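Local coordinates for protein desmoplakin (Homo sapiens, PDB 3R6N) that probably contributes to cell adhesion at desmosomes, its plakin domain including a rigid rod of spectrin repeats with an inserted SH3 domain, at residues D90-I98 / L159-I170. Residues are numbered along the deposited sequence; the frame is centred on the assembly and turned at random.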
loop_
_atom_site.group_PDB
_atom_site.type_symbol
_atom_site.label_atom_id
_atom_site.label_comp_id
_atom_site.label_asym_id
_atom_site.label_seq_id
_atom_site.Cartn_x
_atom_site.Cartn_y
_atom_site.Cartn_z
ATOM N N ASP A 90 -24.053 21.147 -40.489
ATOM C CA ASP A 90 -24.391 20.486 -39.234
ATOM C C ASP A 90 -23.380 19.409 -38.866
ATOM O O ASP A 90 -23.046 19.242 -37.695
ATOM C CB ASP A 90 -25.797 19.884 -39.293
ATOM C CG ASP A 90 -26.843 20.786 -38.663
ATOM O OD1 ASP A 90 -26.929 20.807 -37.416
ATOM O OD2 ASP A 90 -27.577 21.470 -39.409
ATOM N N HIS A 91 -22.904 18.675 -39.865
ATOM C CA HIS A 91 -21.912 17.630 -39.630
ATOM C C HIS A 91 -20.620 18.229 -39.083
ATOM O O HIS A 91 -19.996 17.668 -38.180
ATOM C CB HIS A 91 -21.637 16.844 -40.912
ATOM C CG HIS A 91 -22.664 15.795 -41.211
ATOM N ND1 HIS A 91 -23.014 15.442 -42.497
ATOM C CD2 HIS A 91 -23.409 15.018 -40.390
ATOM C CE1 HIS A 91 -23.935 14.495 -42.454
ATOM N NE2 HIS A 91 -24.190 14.218 -41.190
ATOM N N LEU A 92 -20.228 19.373 -39.635
ATOM C CA LEU A 92 -19.064 20.097 -39.143
ATOM C C LEU A 92 -19.282 20.513 -37.692
ATOM O O LEU A 92 -18.443 20.253 -36.830
ATOM C CB LEU A 92 -18.782 21.323 -40.014
ATOM C CG LEU A 92 -18.143 21.070 -41.378
ATOM C CD1 LEU A 92 -17.857 22.381 -42.082
ATOM C CD2 LEU A 92 -16.866 20.274 -41.217
ATOM N N ARG A 93 -20.417 21.153 -37.429
ATOM C CA ARG A 93 -20.774 21.568 -36.079
ATOM C C ARG A 93 -20.667 20.415 -35.086
ATOM O O ARG A 93 -19.899 20.480 -34.127
ATOM C CB ARG A 93 -22.193 22.134 -36.060
ATOM C CG ARG A 93 -22.272 23.627 -36.304
ATOM C CD ARG A 93 -21.760 24.389 -35.099
ATOM N NE ARG A 93 -22.427 25.678 -34.960
ATOM C CZ ARG A 93 -22.380 26.430 -33.865
ATOM N NH1 ARG A 93 -21.695 26.021 -32.803
ATOM N NH2 ARG A 93 -23.023 27.591 -33.830
ATOM N N GLN A 94 -21.449 19.365 -35.322
ATOM C CA GLN A 94 -21.450 18.186 -34.465
ATOM C C GLN A 94 -20.028 17.715 -34.186
ATOM O O GLN A 94 -19.697 17.367 -33.054
ATOM C CB GLN A 94 -22.252 17.052 -35.109
ATOM C CG GLN A 94 -23.717 17.374 -35.378
ATOM C CD GLN A 94 -24.453 16.219 -36.035
ATOM O OE1 GLN A 94 -24.017 15.687 -37.056
ATOM N NE2 GLN A 94 -25.576 15.824 -35.447
ATOM N N LEU A 95 -19.192 17.708 -35.223
ATOM C CA LEU A 95 -17.803 17.274 -35.087
ATOM C C LEU A 95 -17.046 18.164 -34.115
ATOM O O LEU A 95 -16.499 17.684 -33.120
ATOM C CB LEU A 95 -17.091 17.279 -36.441
ATOM C CG LEU A 95 -15.667 16.715 -36.451
ATOM C CD1 LEU A 95 -15.675 15.252 -36.050
ATOM C CD2 LEU A 95 -15.012 16.888 -37.812
ATOM N N GLN A 96 -17.016 19.460 -34.407
ATOM C CA GLN A 96 -16.291 20.409 -33.577
ATOM C C GLN A 96 -16.666 20.232 -32.110
ATOM O O GLN A 96 -15.791 20.144 -31.248
ATOM C CB GLN A 96 -16.563 21.842 -34.026
ATOM C CG GLN A 96 -15.582 22.862 -33.471
ATOM C CD GLN A 96 -15.965 24.287 -33.823
ATOM O OE1 GLN A 96 -17.053 24.751 -33.476
ATOM N NE2 GLN A 96 -15.073 24.987 -34.514
ATOM N N ASN A 97 -17.962 20.170 -31.826
ATOM C CA ASN A 97 -18.414 19.964 -30.455
ATOM C C ASN A 97 -17.803 18.718 -29.828
ATOM O O ASN A 97 -17.097 18.802 -28.825
ATOM C CB ASN A 97 -19.937 19.894 -30.380
ATOM C CG ASN A 97 -20.587 21.264 -30.443
ATOM O OD1 ASN A 97 -20.069 22.183 -31.081
ATOM N ND2 ASN A 97 -21.725 21.411 -29.773
ATOM N N ILE A 98 -18.072 17.565 -30.430
ATOM C CA ILE A 98 -17.630 16.291 -29.869
ATOM C C ILE A 98 -16.119 16.250 -29.656
ATOM O O ILE A 98 -15.645 15.681 -28.674
ATOM C CB ILE A 98 -18.084 15.083 -30.730
ATOM C CG1 ILE A 98 -17.992 13.788 -29.921
ATOM C CG2 ILE A 98 -17.279 14.992 -32.018
ATOM C CD1 ILE A 98 -18.940 13.742 -28.745
ATOM N N LEU A 159 -23.950 9.935 -33.067
ATOM C CA LEU A 159 -23.376 10.449 -34.309
ATOM C C LEU A 159 -22.937 9.329 -35.248
ATOM O O LEU A 159 -22.970 9.477 -36.467
ATOM C CB LEU A 159 -22.193 11.375 -34.014
ATOM C CG LEU A 159 -22.488 12.870 -33.858
ATOM C CD1 LEU A 159 -23.533 13.128 -32.778
ATOM C CD2 LEU A 159 -21.205 13.625 -33.562
ATOM N N VAL A 160 -22.513 8.212 -34.671
ATOM C CA VAL A 160 -22.135 7.044 -35.453
ATOM C C VAL A 160 -23.399 6.365 -35.968
ATOM O O VAL A 160 -23.434 5.844 -37.083
ATOM C CB VAL A 160 -21.317 6.043 -34.605
ATOM C CG1 VAL A 160 -20.898 4.844 -35.446
ATOM C CG2 VAL A 160 -20.101 6.729 -33.994
ATOM N N LEU A 161 -24.439 6.381 -35.142
ATOM C CA LEU A 161 -25.723 5.794 -35.496
ATOM C C LEU A 161 -26.325 6.521 -36.690
ATOM O O LEU A 161 -27.009 5.917 -37.515
ATOM C CB LEU A 161 -26.680 5.863 -34.305
ATOM C CG LEU A 161 -28.082 5.271 -34.471
ATOM C CD1 LEU A 161 -28.015 3.784 -34.782
ATOM C CD2 LEU A 161 -28.906 5.520 -33.218
ATOM N N ASN A 162 -26.066 7.821 -36.777
ATOM C CA ASN A 162 -26.565 8.629 -37.879
ATOM C C ASN A 162 -25.582 8.696 -39.039
ATOM O O ASN A 162 -25.606 9.644 -39.823
ATOM C CB ASN A 162 -26.904 10.042 -37.392
ATOM C CG ASN A 162 -27.965 10.047 -36.314
ATOM O OD1 ASN A 162 -27.732 10.521 -35.200
ATOM N ND2 ASN A 162 -29.138 9.515 -36.636
ATOM N N GLN A 163 -24.724 7.686 -39.137
ATOM C CA GLN A 163 -23.703 7.633 -40.175
ATOM C C GLN A 163 -23.064 8.991 -40.460
ATOM O O GLN A 163 -23.094 9.482 -41.593
ATOM C CB GLN A 163 -24.252 7.037 -41.474
ATOM C CG GLN A 163 -24.227 5.514 -41.523
ATOM C CD GLN A 163 -25.560 4.895 -41.171
ATOM O OE1 GLN A 163 -26.588 5.228 -41.767
ATOM N NE2 GLN A 163 -25.554 3.985 -40.200
ATOM N N HIS A 164 -22.494 9.597 -39.427
ATOM C CA HIS A 164 -21.738 10.830 -39.591
ATOM C C HIS A 164 -20.544 10.555 -40.496
ATOM O O HIS A 164 -19.812 9.582 -40.292
ATOM C CB HIS A 164 -21.266 11.350 -38.232
ATOM C CG HIS A 164 -20.678 12.726 -38.276
ATOM N ND1 HIS A 164 -19.441 12.992 -38.824
ATOM C CD2 HIS A 164 -21.151 13.913 -37.826
ATOM C CE1 HIS A 164 -19.182 14.283 -38.719
ATOM N NE2 HIS A 164 -20.203 14.864 -38.115
ATOM N N PRO A 165 -20.345 11.407 -41.512
ATOM C CA PRO A 165 -19.253 11.219 -42.474
ATOM C C PRO A 165 -17.889 11.004 -41.811
ATOM O O PRO A 165 -16.967 10.494 -42.456
ATOM C CB PRO A 165 -19.259 12.530 -43.275
ATOM C CG PRO A 165 -20.124 13.475 -42.497
ATOM C CD PRO A 165 -21.125 12.618 -41.804
ATOM N N ALA A 166 -17.755 11.385 -40.546
ATOM C CA ALA A 166 -16.488 11.207 -39.848
ATOM C C ALA A 166 -16.578 10.197 -38.705
ATOM O O ALA A 166 -15.749 10.209 -37.803
ATOM C CB ALA A 166 -15.976 12.539 -39.341
ATOM N N SER A 167 -17.576 9.318 -38.754
ATOM C CA SER A 167 -17.801 8.352 -37.681
ATOM C C SER A 167 -16.518 7.669 -37.237
ATOM O O SER A 167 -16.134 7.751 -36.071
ATOM C CB SER A 167 -18.824 7.295 -38.104
ATOM O OG SER A 167 -20.146 7.790 -37.990
ATOM N N ASP A 168 -15.863 6.993 -38.172
ATOM C CA ASP A 168 -14.656 6.235 -37.870
ATOM C C ASP A 168 -13.597 7.102 -37.196
ATOM O O ASP A 168 -12.865 6.633 -36.326
ATOM C CB ASP A 168 -14.088 5.603 -39.143
ATOM C CG ASP A 168 -13.525 6.632 -40.107
ATOM O OD1 ASP A 168 -14.091 7.742 -40.196
ATOM O OD2 ASP A 168 -12.512 6.330 -40.773
ATOM N N LYS A 169 -13.522 8.368 -37.590
ATOM C CA LYS A 169 -12.489 9.256 -37.074
ATOM C C LYS A 169 -12.778 9.766 -35.668
ATOM O O LYS A 169 -11.849 10.071 -34.918
ATOM C CB LYS A 169 -12.238 10.423 -38.026
ATOM C CG LYS A 169 -11.697 9.983 -39.361
ATOM C CD LYS A 169 -10.731 10.991 -39.940
ATOM C CE LYS A 169 -10.046 10.413 -41.170
ATOM N NZ LYS A 169 -9.016 11.330 -41.733
ATOM N N ILE A 170 -14.053 9.862 -35.304
ATOM C CA ILE A 170 -14.382 10.265 -33.945
ATOM C C ILE A 170 -14.350 9.072 -32.986
ATOM O O ILE A 170 -13.918 9.207 -31.846
ATOM C CB ILE A 170 -15.724 11.028 -33.844
ATOM C CG1 ILE A 170 -16.847 10.096 -33.399
ATOM C CG2 ILE A 170 -16.048 11.745 -35.151
ATOM C CD1 ILE A 170 -18.161 10.806 -33.196
#
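The imidazole of H164 bridges two backbones: its NE2 donates to the carbonyl oxygen of H91 (2.8 Å, N-H...O angle 156°) while its ND1 accepts from the amide N of A166 at 2.9 Å. In this spectrin-repeat rod, H164 sits in the turn joining helices 130-161 and 167-225, and the turn packs against the long helix 68-117. Both partners lie near the ring plane, which fixes the ring's rotation; an amide donor at ND1 and a carbonyl acceptor at NE2 are consistent with the proton on NE2. CG lies anti to the backbone N (chi1 -170°), which brings the end of the ring to the 90-98 helix. There H91 O keeps its helical bond from L95 N, and NE2 arrives from the other face of the carbonyl plane. The H91 ring turns its edge to the face of H164, with centroids 4.8 Å apart; its own face receives P165 CD in a CH-pi contact almost on the ring normal, 3.3 Å from the centroid. Farther along, L95 CD1 meets I170 CG2 at 3.6 Å, and L159 CD2 touches Q94 CB at 3.9 Å. W30 also touches L95, P165 and A166. A Schellman motif with Q163 at C-prime ends helix 130-161 (H164 N to L159 O), and a type I beta turn from H164 to S167 follows; H164 O, already bonded by S167 N, also accepts from S167 OG at 2.9 Å, on a lone pair in the carbonyl plane.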